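Local coordinates for HIAXHD3 (Humicola insolens, PDB 3ZXK), which probably removes arabinofuranose side chains from arabinoxylan as a family 43 glycoside hydrolase, and has served as the scaffold for engineering in endo-xylanase activity, at residues Leu88-Arg92 against Ser93-Phe97; Ala407-Ile410 against Gly411-Gln415; Tyr183-Pro186 against Gln187-Val191; Arg281-Ala284 against Asp285-Glu289; Thr327-Ser330 against Glu331-Trp335. One frame throughout, in Å; residues are numbered along the deposited sequence.

Interactions 1, 3 and 4 lie within the family 43 region, whose antiparallel sheets are the blades of the five-bladed beta-propeller known for this family; interactions 2 and 5 belong to the C-terminal concanavalin A-like domain and reach the same antiparallel sheet, their centres about 23 Å apart. None of the five touches another. Interactions 3 and 4 come closest, about 9 Å between nearest atoms, while interactions 2 and 4 are farthest apart, with centres about 56 Å from each other. Interaction 3 lies near the bound glycan: the side chain of V191 is about 11 Å from an arabinofuranose, and the pocket residue E192 follows it directly.

Interaction 1. Residues Leu88-Arg92 against Ser93-Phe97; sequences LRYRR and SNDRF
Y90, with CG anti to the backbone N (chi1 174°), and F97, with CG beside its own N, bring the phenol across the phenyl ring. They form a non-hydrogen-bonded pair of the antiparallel beta hairpin 87-91/96-103, in a propeller blade. Y90 CD1 sits over the centre of one F97 face, 3.6 Å from F97 CE1, and the ring planes are 47° apart, an oblique pairing. The hairpin turns through a type I turn from R92 to D95, and D95 with R96 faces R91 in a G1 bulge. R91 and R96 exchange both backbone bonds, the shorter from R91 N to R96 O at 2.8 Å. R91 runs along an extended chain to D152 and the carbonyl of P170, while R92 NH1 folds back to Y90 O at 3.1 Å and its NH2 bonds to the carbonyl of R24. A phenylalanine in place of Y90 would probably deprive D95 OD1 and the backbone N of L118 of this hydroxyl partner. That hydroxyl donates to D95 OD1 at 2.6 Å, meeting the carboxylate on its anti side, 26° out of its plane.

Interaction 2. Residues Ala407-Ile410 against Gly411-Gln415; sequences AAYI and GVWKQ
Residues Y409 to W413 run through one strand, 406-415, which bends sharply here: the axes of 407-410 and 411-415 differ in direction by 73°. G411 lies at the junction with its backbone nearly fully extended, and a beta carbon at this position would sit only 3.0 Å from I410 C. The side chains of Y409 and W413, four residues apart, converge across this bend. Y409 takes the position between its backbone N and carbonyl carbon (chi1 69°), which directs the phenol along the strand, with ring atom CD1 4.0 Å from G411 N near the ring plane. W413 turns its indole back to meet it, CG beside the backbone N. The two side chains cross at about a right angle and touch at their polar ends: W413 NE1 donates to Y409 OH at 2.9 Å, with an N-H...O angle of 151°. The acceptor lies in the indole plane, and NE1 stands at the edge of the phenol, so neither ring covers the other. Around the pair, F513 meets the Y409 ring, V424 and L427 touch it, and R397 makes a cation-pi contact with W413. The strand belongs to the large antiparallel sheet of the concanavalin A-like domain, between strands 396-403 and 418-429. Replacing Y409 by a phenylalanine would probably leave the indole N-H without this acceptor and set W413 freer to turn. With Y409 buried, the bond gives its phenolic oxygen a polar partner and probably restrains the indole.

Interaction 3. Residues Tyr183-Pro186 against Gln187-Val191; sequences YAHP and QGQTV
The imidazole of H185 lies between two side chains, its CG anti to the backbone N (chi1 -170°) and its ring turned to lie flat beneath Q189. Q189 carries CG beside its own backbone N and then extends, laying the whole side chain along one face of the ring. Its CB stands over that face, 3.6 Å from the ring centroid in a CH-pi contact, and its amide continues the stack with planes 21° apart. Q189 CD is 3.3 Å from H185 NE2, offset toward the ring rim. The amide oxygen OE1 comes within 2.8 Å of H185 NE2, but from over the face, and the angle rules out a hydrogen bond; this oxygen is instead bonded to the hydroxyl of Y215. On the opposite face of the imidazole sits P186 CD. At the edge, H185 ND1 accepts from Q187 N at 3.0 Å, with the donor tilted 25° from the ring plane. This bond lies within a type I beta turn from H185 to G188, in the loop joining strand 175-183 to strand 192-199, two successive blades of the propeller. The turn closes through G188 N to H185 O at 3.0 Å, the N-H coming from above the carbonyl plane. Q187 bends at its second torsion, bringing its OE1 to 3.4 Å from H185 CE1. One water bridges the legs of the loop, accepting from H185 N and donating to Q189 O. Nearer the strands, V191 CG2 reaches the edge of the Y183 ring, 4.1 Å from CD2.

Interaction 4. Residues Arg281-Ala284 against Asp285-Glu289; sequences RWTA and DGWPE
R281 and E289 form the hydrogen-bonded antiparallel pair, and W282 and P288 the adjoining non-hydrogen-bonded one, of a hairpin whose type I turn runs from T283 to G286. On the R281 face, the guanidinium meets the carboxylate side-on: NE and NH2 both point at E289 OE1, NE at 3.0 Å and nearly along the C-O bond. The acceptor lies in the guanidinium plane, yet the two flat groups are 87° apart, and a water bridges R281 NH2 and the same oxygen. T283 CG2 packs against E289 OE2 at 3.4 Å. With chi1 of 68°, T283 OG1 looks into the turn, accepting from W287 N at 3.0 Å and donating to D285 OD1 through a very short bond of 2.5 Å. T283 N closes the neck of the hairpin on W287 O at 2.7 Å, nearly straight. G286, at positive phi, takes a conformation in which a beta carbon would jam against the preceding carbonyl. On the other face, P288 CB stands over the six-membered ring of W282, 3.9 Å from its centroid and only 5° off the normal. The hairpin joins strand 273-282 to edge strand 288-290 of its propeller blade; W287 and P288 lean on V216 of strand 213-219, D285 forms a salt bridge with R231, and the W282 indole meets W260 and Y204 edge-to-face.

Interaction 5. Residues Thr327-Ser330 against Glu331-Trp335; sequences TRFS and EHWEW
F329 packs against W333 and W335 to make the tight part of this contact, while R328 and E331 form its looser, watered side. In the aromatic cluster, F329 CE2 lies 3.6 Å from W335 CZ2, the two ring planes 82° apart. The W333 indole is approached obliquely, its CD1 4.1 Å from F329 CD1. F329 can reach both because its CG lies beside the backbone N (chi1 -72°), as do those of the tryptophans. A type I turn from S330 to W333 lies between F329 and W335: S330 OG accepts from H332 N at 3.2 Å, and the closing bond from W333 N to S330 O is weak at 3.4 Å. One water donates to both S330 O and W333 O, bridging the turn. On the loose side R328 NH2 and E331 OE2 are 4.2 Å apart, too far for a salt bridge, and another water links E331 OE2 to F329 O. E331 has a firmer partner in H58, and W333 NE1 bonds to D322. The turn leads into strand 334-336 of the concanavalin A-like domain, where L372 of neighbouring strand 372-375 touches all three aromatic side chains and L354 and L356 of strand 354-357 touch F329 and W335 respectively.

Interaction 1. Residues Leu88-Arg92 against Ser93-Phe97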
# COMPACT_ATOMS: atom_id res chain seq x y z
N LEU A 88 -3.83 -5.96 -12.14
CA LEU A 88 -2.70 -5.66 -13.02
C LEU A 88 -2.28 -6.94 -13.71
O LEU A 88 -2.18 -7.99 -13.06
CB LEU A 88 -1.50 -5.18 -12.22
CG LEU A 88 -0.22 -4.84 -12.97
CD1 LEU A 88 -0.46 -3.56 -13.77
CD2 LEU A 88 0.93 -4.60 -12.01
N ARG A 89 -1.99 -6.86 -15.01
CA ARG A 89 -1.37 -7.98 -15.76
C ARG A 89 -0.47 -7.43 -16.84
O ARG A 89 -0.61 -6.30 -17.26
CB ARG A 89 -2.40 -8.94 -16.41
CG ARG A 89 -3.31 -9.72 -15.44
CD ARG A 89 -2.56 -10.86 -14.75
NE ARG A 89 -3.27 -11.43 -13.61
CZ ARG A 89 -4.04 -12.53 -13.63
NH1 ARG A 89 -4.25 -13.24 -14.76
NH2 ARG A 89 -4.61 -12.92 -12.51
N TYR A 90 0.47 -8.25 -17.28
CA TYR A 90 1.35 -7.87 -18.38
C TYR A 90 0.91 -8.56 -19.67
O TYR A 90 0.75 -9.79 -19.71
CB TYR A 90 2.76 -8.33 -18.04
CG TYR A 90 3.76 -8.12 -19.14
CD1 TYR A 90 4.15 -6.83 -19.54
CD2 TYR A 90 4.35 -9.21 -19.76
CE1 TYR A 90 5.09 -6.64 -20.55
CE2 TYR A 90 5.27 -9.05 -20.78
CZ TYR A 90 5.65 -7.77 -21.16
OH TYR A 90 6.60 -7.64 -22.17
N ARG A 91 0.72 -7.76 -20.72
CA ARG A 91 0.27 -8.27 -22.00
C ARG A 91 1.49 -8.47 -22.88
O ARG A 91 2.13 -7.50 -23.28
CB ARG A 91 -0.69 -7.28 -22.65
CG ARG A 91 -1.55 -7.92 -23.72
CD ARG A 91 -2.53 -6.92 -24.29
NE ARG A 91 -3.56 -7.62 -25.07
CZ ARG A 91 -4.59 -7.02 -25.66
NH1 ARG A 91 -4.74 -5.69 -25.60
NH2 ARG A 91 -5.49 -7.75 -26.31
N ARG A 92 1.81 -9.73 -23.18
CA ARG A 92 2.98 -10.03 -24.02
C ARG A 92 2.87 -9.49 -25.44
O ARG A 92 3.87 -9.00 -25.99
CB ARG A 92 3.23 -11.54 -24.06
CG ARG A 92 3.99 -12.06 -22.85
CD ARG A 92 3.22 -11.96 -21.56
NE ARG A 92 3.89 -12.77 -20.54
CZ ARG A 92 3.46 -12.91 -19.30
NH1 ARG A 92 2.37 -12.25 -18.90
NH2 ARG A 92 4.12 -13.70 -18.47
N SER A 93 1.68 -9.54 -26.02
CA SER A 93 1.55 -9.22 -27.46
C SER A 93 1.95 -7.78 -27.80
O SER A 93 2.47 -7.54 -28.89
CB SER A 93 0.14 -9.51 -27.96
OG SER A 93 -0.78 -8.68 -27.30
N ASN A 94 1.73 -6.85 -26.87
CA ASN A 94 2.18 -5.48 -27.11
C ASN A 94 3.12 -4.95 -26.04
O ASN A 94 3.31 -3.74 -25.95
CB ASN A 94 0.99 -4.53 -27.33
CG ASN A 94 0.10 -4.44 -26.11
OD1 ASN A 94 0.30 -5.18 -25.14
ND2 ASN A 94 -0.84 -3.53 -26.13
N ASP A 95 3.75 -5.84 -25.26
CA ASP A 95 4.71 -5.44 -24.22
C ASP A 95 4.20 -4.27 -23.35
O ASP A 95 4.88 -3.25 -23.17
CB ASP A 95 6.07 -5.08 -24.88
CG ASP A 95 7.14 -4.63 -23.87
OD1 ASP A 95 7.20 -5.15 -22.72
OD2 ASP A 95 7.92 -3.74 -24.23
N ARG A 96 3.00 -4.44 -22.80
CA ARG A 96 2.32 -3.40 -22.06
C ARG A 96 1.69 -3.94 -20.78
O ARG A 96 1.02 -5.00 -20.80
CB ARG A 96 1.25 -2.75 -22.96
CG ARG A 96 0.46 -1.62 -22.31
CD ARG A 96 -0.28 -0.81 -23.37
NE ARG A 96 0.64 -0.23 -24.34
CZ ARG A 96 1.26 0.94 -24.21
NH1 ARG A 96 1.04 1.73 -23.16
NH2 ARG A 96 2.09 1.34 -25.17
N PHE A 97 1.89 -3.22 -19.68
CA PHE A 97 1.18 -3.53 -18.43
C PHE A 97 -0.17 -2.80 -18.38
O PHE A 97 -0.25 -1.61 -18.74
CB PHE A 97 2.01 -3.09 -17.23
CG PHE A 97 3.23 -3.94 -16.96
CD1 PHE A 97 4.45 -3.65 -17.59
CD2 PHE A 97 3.20 -4.97 -16.02
CE1 PHE A 97 5.59 -4.41 -17.33
CE2 PHE A 97 4.35 -5.75 -15.76
CZ PHE A 97 5.53 -5.46 -16.41

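Interaction 2. Residues Ala407-Ile410 against Gly411-Gln415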
# COMPACT_ATOMS: atom_id res chain seq x y z
N ALA A 407 -4.19 9.74 15.34
CA ALA A 407 -2.81 10.14 15.05
C ALA A 407 -2.14 10.94 16.18
O ALA A 407 -2.79 11.48 17.05
CB ALA A 407 -2.79 10.93 13.75
N ALA A 408 -0.82 11.07 16.11
CA ALA A 408 -0.05 11.89 17.06
C ALA A 408 1.20 12.29 16.32
O ALA A 408 1.61 11.61 15.36
CB ALA A 408 0.32 11.10 18.32
N TYR A 409 1.84 13.35 16.79
CA TYR A 409 3.06 13.82 16.18
C TYR A 409 4.00 14.50 17.15
O TYR A 409 3.58 14.91 18.24
CB TYR A 409 2.79 14.72 14.98
CG TYR A 409 2.19 16.11 15.20
CD1 TYR A 409 2.96 17.16 15.75
CD2 TYR A 409 0.90 16.41 14.76
CE1 TYR A 409 2.45 18.45 15.86
CE2 TYR A 409 0.38 17.69 14.86
CZ TYR A 409 1.16 18.70 15.44
OH TYR A 409 0.70 19.99 15.51
N ILE A 410 5.28 14.57 16.77
CA ILE A 410 6.24 15.43 17.44
C ILE A 410 6.69 16.43 16.37
O ILE A 410 6.92 16.05 15.20
CB ILE A 410 7.42 14.65 18.05
CG1 ILE A 410 8.28 15.60 18.90
CG2 ILE A 410 8.22 13.91 16.98
CD1 ILE A 410 9.30 14.89 19.77
N GLY A 411 6.78 17.70 16.72
CA GLY A 411 7.08 18.69 15.70
C GLY A 411 7.45 20.01 16.27
O GLY A 411 7.75 20.14 17.47
N VAL A 412 7.45 21.00 15.38
CA VAL A 412 7.84 22.36 15.74
C VAL A 412 6.67 23.28 15.43
O VAL A 412 6.05 23.18 14.36
CB VAL A 412 9.08 22.84 14.96
CG1 VAL A 412 9.47 24.29 15.32
CG2 VAL A 412 10.26 21.91 15.21
N TRP A 413 6.32 24.10 16.41
CA TRP A 413 5.35 25.18 16.26
C TRP A 413 6.10 26.50 16.28
O TRP A 413 6.88 26.78 17.22
CB TRP A 413 4.30 25.16 17.38
CG TRP A 413 3.25 24.10 17.22
CD1 TRP A 413 3.27 23.01 16.37
CD2 TRP A 413 2.00 24.04 17.93
NE1 TRP A 413 2.12 22.28 16.51
CE2 TRP A 413 1.30 22.86 17.44
CE3 TRP A 413 1.40 24.84 18.90
CZ2 TRP A 413 0.03 22.51 17.91
CZ3 TRP A 413 0.13 24.50 19.36
CH2 TRP A 413 -0.54 23.36 18.88
N LYS A 414 5.89 27.29 15.24
CA LYS A 414 6.42 28.66 15.16
C LYS A 414 5.27 29.63 15.52
O LYS A 414 4.26 29.68 14.83
CB LYS A 414 6.97 28.96 13.75
CG LYS A 414 7.71 30.31 13.64
CD LYS A 414 9.10 30.25 14.27
CE LYS A 414 9.87 31.54 14.08
NZ LYS A 414 10.24 31.69 12.66
N GLN A 415 5.41 30.34 16.63
CA GLN A 415 4.44 31.38 17.02
C GLN A 415 5.20 32.67 17.24
O GLN A 415 6.11 32.72 18.06
CB GLN A 415 3.60 30.95 18.24
CG GLN A 415 2.84 29.62 18.03
CD GLN A 415 2.25 29.08 19.31
OE1 GLN A 415 2.78 29.27 20.41
NE2 GLN A 415 1.13 28.42 19.17

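Interaction 3. Residues Tyr183-Pro186 against Gln187-Val191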
# COMPACT_ATOMS: atom_id res chain seq x y z
N TYR A 183 -21.19 -16.73 -10.69
CA TYR A 183 -21.13 -17.44 -9.41
C TYR A 183 -21.94 -16.67 -8.37
O TYR A 183 -21.78 -15.46 -8.21
CB TYR A 183 -19.68 -17.57 -8.89
CG TYR A 183 -19.66 -18.33 -7.57
CD1 TYR A 183 -19.94 -19.71 -7.53
CD2 TYR A 183 -19.44 -17.67 -6.35
CE1 TYR A 183 -19.97 -20.39 -6.33
CE2 TYR A 183 -19.47 -18.35 -5.15
CZ TYR A 183 -19.75 -19.70 -5.14
OH TYR A 183 -19.76 -20.35 -3.93
N ALA A 184 -22.80 -17.39 -7.65
CA ALA A 184 -23.45 -16.90 -6.43
C ALA A 184 -23.28 -17.99 -5.37
O ALA A 184 -23.47 -19.18 -5.66
CB ALA A 184 -24.92 -16.61 -6.67
N HIS A 185 -22.91 -17.60 -4.16
CA HIS A 185 -22.74 -18.59 -3.10
C HIS A 185 -24.10 -19.17 -2.79
O HIS A 185 -25.07 -18.42 -2.61
CB HIS A 185 -22.15 -17.96 -1.86
CG HIS A 185 -21.73 -18.97 -0.84
ND1 HIS A 185 -22.61 -19.57 -0.02
CD2 HIS A 185 -20.48 -19.52 -0.56
CE1 HIS A 185 -21.96 -20.45 0.76
NE2 HIS A 185 -20.66 -20.43 0.42
N PRO A 186 -24.19 -20.51 -2.71
CA PRO A 186 -25.50 -21.16 -2.56
C PRO A 186 -26.18 -20.99 -1.20
O PRO A 186 -27.37 -21.31 -1.07
CB PRO A 186 -25.17 -22.65 -2.80
CG PRO A 186 -23.70 -22.76 -2.54
CD PRO A 186 -23.12 -21.47 -3.02
N GLN A 187 -25.43 -20.52 -0.20
CA GLN A 187 -26.02 -20.24 1.11
C GLN A 187 -26.12 -18.73 1.32
O GLN A 187 -26.35 -18.24 2.43
CB GLN A 187 -25.23 -20.92 2.24
CG GLN A 187 -25.56 -22.38 2.44
CD GLN A 187 -24.88 -23.31 1.45
OE1 GLN A 187 -23.66 -23.33 1.33
NE2 GLN A 187 -25.68 -24.14 0.77
N GLY A 188 -25.95 -17.98 0.24
CA GLY A 188 -26.11 -16.52 0.28
C GLY A 188 -24.98 -15.76 0.94
O GLY A 188 -25.12 -14.56 1.20
N GLN A 189 -23.84 -16.42 1.18
CA GLN A 189 -22.65 -15.77 1.73
C GLN A 189 -22.10 -14.79 0.70
O GLN A 189 -22.10 -15.07 -0.51
CB GLN A 189 -21.55 -16.80 2.04
CG GLN A 189 -21.83 -17.75 3.19
CD GLN A 189 -20.76 -18.84 3.33
OE1 GLN A 189 -19.75 -18.85 2.59
NE2 GLN A 189 -20.98 -19.76 4.24
N THR A 190 -21.60 -13.67 1.18
CA THR A 190 -20.94 -12.68 0.34
C THR A 190 -19.56 -13.15 -0.12
O THR A 190 -18.74 -13.56 0.69
CB THR A 190 -20.78 -11.38 1.12
OG1 THR A 190 -22.08 -10.88 1.45
CG2 THR A 190 -20.00 -10.32 0.31
N VAL A 191 -19.32 -13.11 -1.43
CA VAL A 191 -17.95 -13.19 -1.91
C VAL A 191 -17.52 -11.93 -2.67
O VAL A 191 -18.36 -11.15 -3.12
CB VAL A 191 -17.69 -14.47 -2.74
CG1 VAL A 191 -18.04 -15.72 -1.92
CG2 VAL A 191 -18.48 -14.47 -4.05
O HOH W 1 -22.65 -14.86 -3.18
O HOH W 2 -28.19 -24.00 0.97

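Interaction 4. Residues Arg281-Ala284 against Asp285-Glu289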
# COMPACT_ATOMS: atom_id res chain seq x y z
N ARG A 281 -0.67 -27.66 -4.04
CA ARG A 281 -0.61 -28.88 -4.84
C ARG A 281 -1.89 -28.90 -5.68
O ARG A 281 -2.87 -28.23 -5.37
CB ARG A 281 -0.52 -30.13 -3.94
CG ARG A 281 -1.70 -30.28 -3.00
CD ARG A 281 -1.62 -31.53 -2.13
NE ARG A 281 -2.74 -31.49 -1.19
CZ ARG A 281 -2.64 -31.19 0.10
NH1 ARG A 281 -1.46 -30.96 0.66
NH2 ARG A 281 -3.73 -31.16 0.86
N TRP A 282 -1.86 -29.64 -6.77
CA TRP A 282 -3.04 -29.81 -7.60
C TRP A 282 -3.57 -31.20 -7.42
O TRP A 282 -2.81 -32.17 -7.42
CB TRP A 282 -2.67 -29.55 -9.06
CG TRP A 282 -2.46 -28.08 -9.29
CD1 TRP A 282 -1.30 -27.33 -9.10
CD2 TRP A 282 -3.48 -27.12 -9.69
NE1 TRP A 282 -1.52 -26.01 -9.40
CE2 TRP A 282 -2.81 -25.81 -9.77
CE3 TRP A 282 -4.82 -27.22 -10.03
CZ2 TRP A 282 -3.49 -24.66 -10.14
CZ3 TRP A 282 -5.50 -26.06 -10.40
CH2 TRP A 282 -4.84 -24.81 -10.47
N THR A 283 -4.88 -31.31 -7.25
CA THR A 283 -5.52 -32.62 -7.21
C THR A 283 -5.51 -33.25 -8.60
O THR A 283 -5.32 -32.58 -9.63
CB THR A 283 -6.97 -32.57 -6.69
OG1 THR A 283 -7.79 -31.90 -7.65
CG2 THR A 283 -7.05 -31.85 -5.35
N ALA A 284 -5.69 -34.57 -8.63
CA ALA A 284 -5.80 -35.27 -9.90
C ALA A 284 -7.03 -34.78 -10.66
O ALA A 284 -7.00 -34.75 -11.88
CB ALA A 284 -5.88 -36.78 -9.68
N ASP A 285 -8.09 -34.38 -9.94
CA ASP A 285 -9.29 -33.87 -10.63
C ASP A 285 -9.24 -32.36 -10.99
O ASP A 285 -10.25 -31.79 -11.43
CB ASP A 285 -10.63 -34.32 -9.97
CG ASP A 285 -10.81 -33.81 -8.55
OD1 ASP A 285 -9.96 -33.06 -8.04
OD2 ASP A 285 -11.86 -34.20 -7.94
N GLY A 286 -8.08 -31.73 -10.82
CA GLY A 286 -7.84 -30.38 -11.36
C GLY A 286 -8.16 -29.21 -10.46
O GLY A 286 -8.55 -28.14 -10.95
N TRP A 287 -7.95 -29.37 -9.16
CA TRP A 287 -8.19 -28.27 -8.22
C TRP A 287 -6.96 -27.99 -7.40
O TRP A 287 -6.23 -28.93 -7.08
CB TRP A 287 -9.32 -28.63 -7.30
CG TRP A 287 -10.66 -28.74 -7.96
CD1 TRP A 287 -11.19 -29.85 -8.59
CD2 TRP A 287 -11.66 -27.70 -8.08
NE1 TRP A 287 -12.46 -29.58 -9.06
CE2 TRP A 287 -12.80 -28.30 -8.79
CE3 TRP A 287 -11.75 -26.37 -7.65
CZ2 TRP A 287 -13.97 -27.58 -9.05
CZ3 TRP A 287 -12.93 -25.65 -7.94
CH2 TRP A 287 -14.01 -26.25 -8.62
N PRO A 288 -6.73 -26.73 -7.02
CA PRO A 288 -5.57 -26.44 -6.17
C PRO A 288 -5.90 -26.58 -4.69
O PRO A 288 -7.04 -26.33 -4.29
CB PRO A 288 -5.26 -24.96 -6.49
CG PRO A 288 -6.60 -24.37 -6.84
CD PRO A 288 -7.40 -25.49 -7.48
N GLU A 289 -4.91 -27.01 -3.91
CA GLU A 289 -5.04 -27.10 -2.44
C GLU A 289 -3.80 -26.55 -1.75
O GLU A 289 -2.68 -26.76 -2.23
CB GLU A 289 -5.24 -28.56 -2.00
CG GLU A 289 -6.58 -29.14 -2.41
CD GLU A 289 -6.75 -30.62 -2.06
OE1 GLU A 289 -5.73 -31.29 -1.75
OE2 GLU A 289 -7.90 -31.12 -2.09
O HOH W 3 -6.42 -32.83 0.62

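Interaction 5. Residues Thr327-Ser330 against Glu331-Trp335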
# COMPACT_ATOMS: atom_id res chain seq x y z
N THR A 327 15.94 13.44 -8.92
CA THR A 327 14.81 14.19 -9.46
C THR A 327 13.45 13.64 -9.06
O THR A 327 12.42 14.32 -9.23
CB THR A 327 14.90 14.26 -11.00
OG1 THR A 327 15.00 12.94 -11.54
CG2 THR A 327 16.13 15.06 -11.43
N ARG A 328 13.44 12.43 -8.50
CA ARG A 328 12.21 11.71 -8.20
C ARG A 328 12.29 11.13 -6.82
O ARG A 328 13.37 10.86 -6.32
CB ARG A 328 12.05 10.55 -9.19
CG ARG A 328 12.01 10.94 -10.65
CD ARG A 328 12.07 9.71 -11.54
NE ARG A 328 11.08 8.69 -11.16
CZ ARG A 328 9.82 8.65 -11.60
NH1 ARG A 328 9.37 9.58 -12.45
NH2 ARG A 328 9.01 7.68 -11.20
N PHE A 329 11.13 10.89 -6.20
CA PHE A 329 11.07 10.18 -4.94
C PHE A 329 11.39 8.70 -5.14
O PHE A 329 11.10 8.11 -6.20
CB PHE A 329 9.67 10.29 -4.30
CG PHE A 329 9.35 11.65 -3.74
CD1 PHE A 329 10.00 12.12 -2.60
CD2 PHE A 329 8.37 12.44 -4.33
CE1 PHE A 329 9.71 13.37 -2.08
CE2 PHE A 329 8.06 13.68 -3.80
CZ PHE A 329 8.73 14.15 -2.66
N SER A 330 11.96 8.09 -4.12
CA SER A 330 12.00 6.64 -4.07
C SER A 330 10.57 6.08 -4.08
O SER A 330 9.58 6.80 -3.81
CB SER A 330 12.73 6.17 -2.81
OG SER A 330 11.80 6.06 -1.75
N GLU A 331 10.46 4.78 -4.34
CA GLU A 331 9.16 4.16 -4.51
C GLU A 331 8.47 3.94 -3.17
O GLU A 331 7.32 3.53 -3.12
CB GLU A 331 9.34 2.83 -5.26
CG GLU A 331 9.67 3.01 -6.73
CD GLU A 331 8.54 3.76 -7.44
OE1 GLU A 331 7.36 3.38 -7.24
OE2 GLU A 331 8.82 4.73 -8.19
N HIS A 332 9.15 4.28 -2.07
CA HIS A 332 8.54 4.11 -0.74
C HIS A 332 7.60 5.23 -0.32
O HIS A 332 6.77 5.06 0.58
CB HIS A 332 9.62 3.97 0.33
CG HIS A 332 10.51 2.79 0.12
ND1 HIS A 332 10.16 1.53 0.46
CD2 HIS A 332 11.77 2.70 -0.45
CE1 HIS A 332 11.12 0.69 0.11
NE2 HIS A 332 12.12 1.40 -0.46
N TRP A 333 7.69 6.40 -0.96
CA TRP A 333 6.92 7.56 -0.51
C TRP A 333 5.64 7.73 -1.25
O TRP A 333 5.57 7.53 -2.48
CB TRP A 333 7.73 8.82 -0.72
CG TRP A 333 8.99 8.88 0.09
CD1 TRP A 333 10.30 8.73 -0.36
CD2 TRP A 333 9.09 9.18 1.51
NE1 TRP A 333 11.19 8.90 0.69
CE2 TRP A 333 10.51 9.16 1.84
CE3 TRP A 333 8.17 9.43 2.52
CZ2 TRP A 333 10.98 9.42 3.14
CZ3 TRP A 333 8.65 9.70 3.81
CH2 TRP A 333 10.02 9.69 4.11
N GLU A 334 4.61 8.12 -0.49
CA GLU A 334 3.31 8.48 -1.05
C GLU A 334 2.72 9.62 -0.27
O GLU A 334 2.75 9.63 0.98
CB GLU A 334 2.33 7.29 -1.01
CG GLU A 334 2.69 6.09 -1.89
CD GLU A 334 2.03 4.77 -1.50
OE1 GLU A 334 1.13 4.72 -0.62
OE2 GLU A 334 2.40 3.74 -2.11
N TRP A 335 2.16 10.59 -0.98
CA TRP A 335 1.50 11.70 -0.32
C TRP A 335 0.13 11.31 0.18
O TRP A 335 -0.48 10.41 -0.37
CB TRP A 335 1.30 12.82 -1.32
CG TRP A 335 2.54 13.37 -1.96
CD1 TRP A 335 3.05 13.07 -3.21
CD2 TRP A 335 3.40 14.41 -1.41
NE1 TRP A 335 4.19 13.82 -3.45
CE2 TRP A 335 4.45 14.63 -2.40
CE3 TRP A 335 3.44 15.11 -0.19
CZ2 TRP A 335 5.45 15.57 -2.21
CZ3 TRP A 335 4.46 16.05 -0.00
CH2 TRP A 335 5.45 16.27 -1.00
O HOH W 4 11.77 6.08 -7.98
O HOH W 5 6.91 7.27 -4.64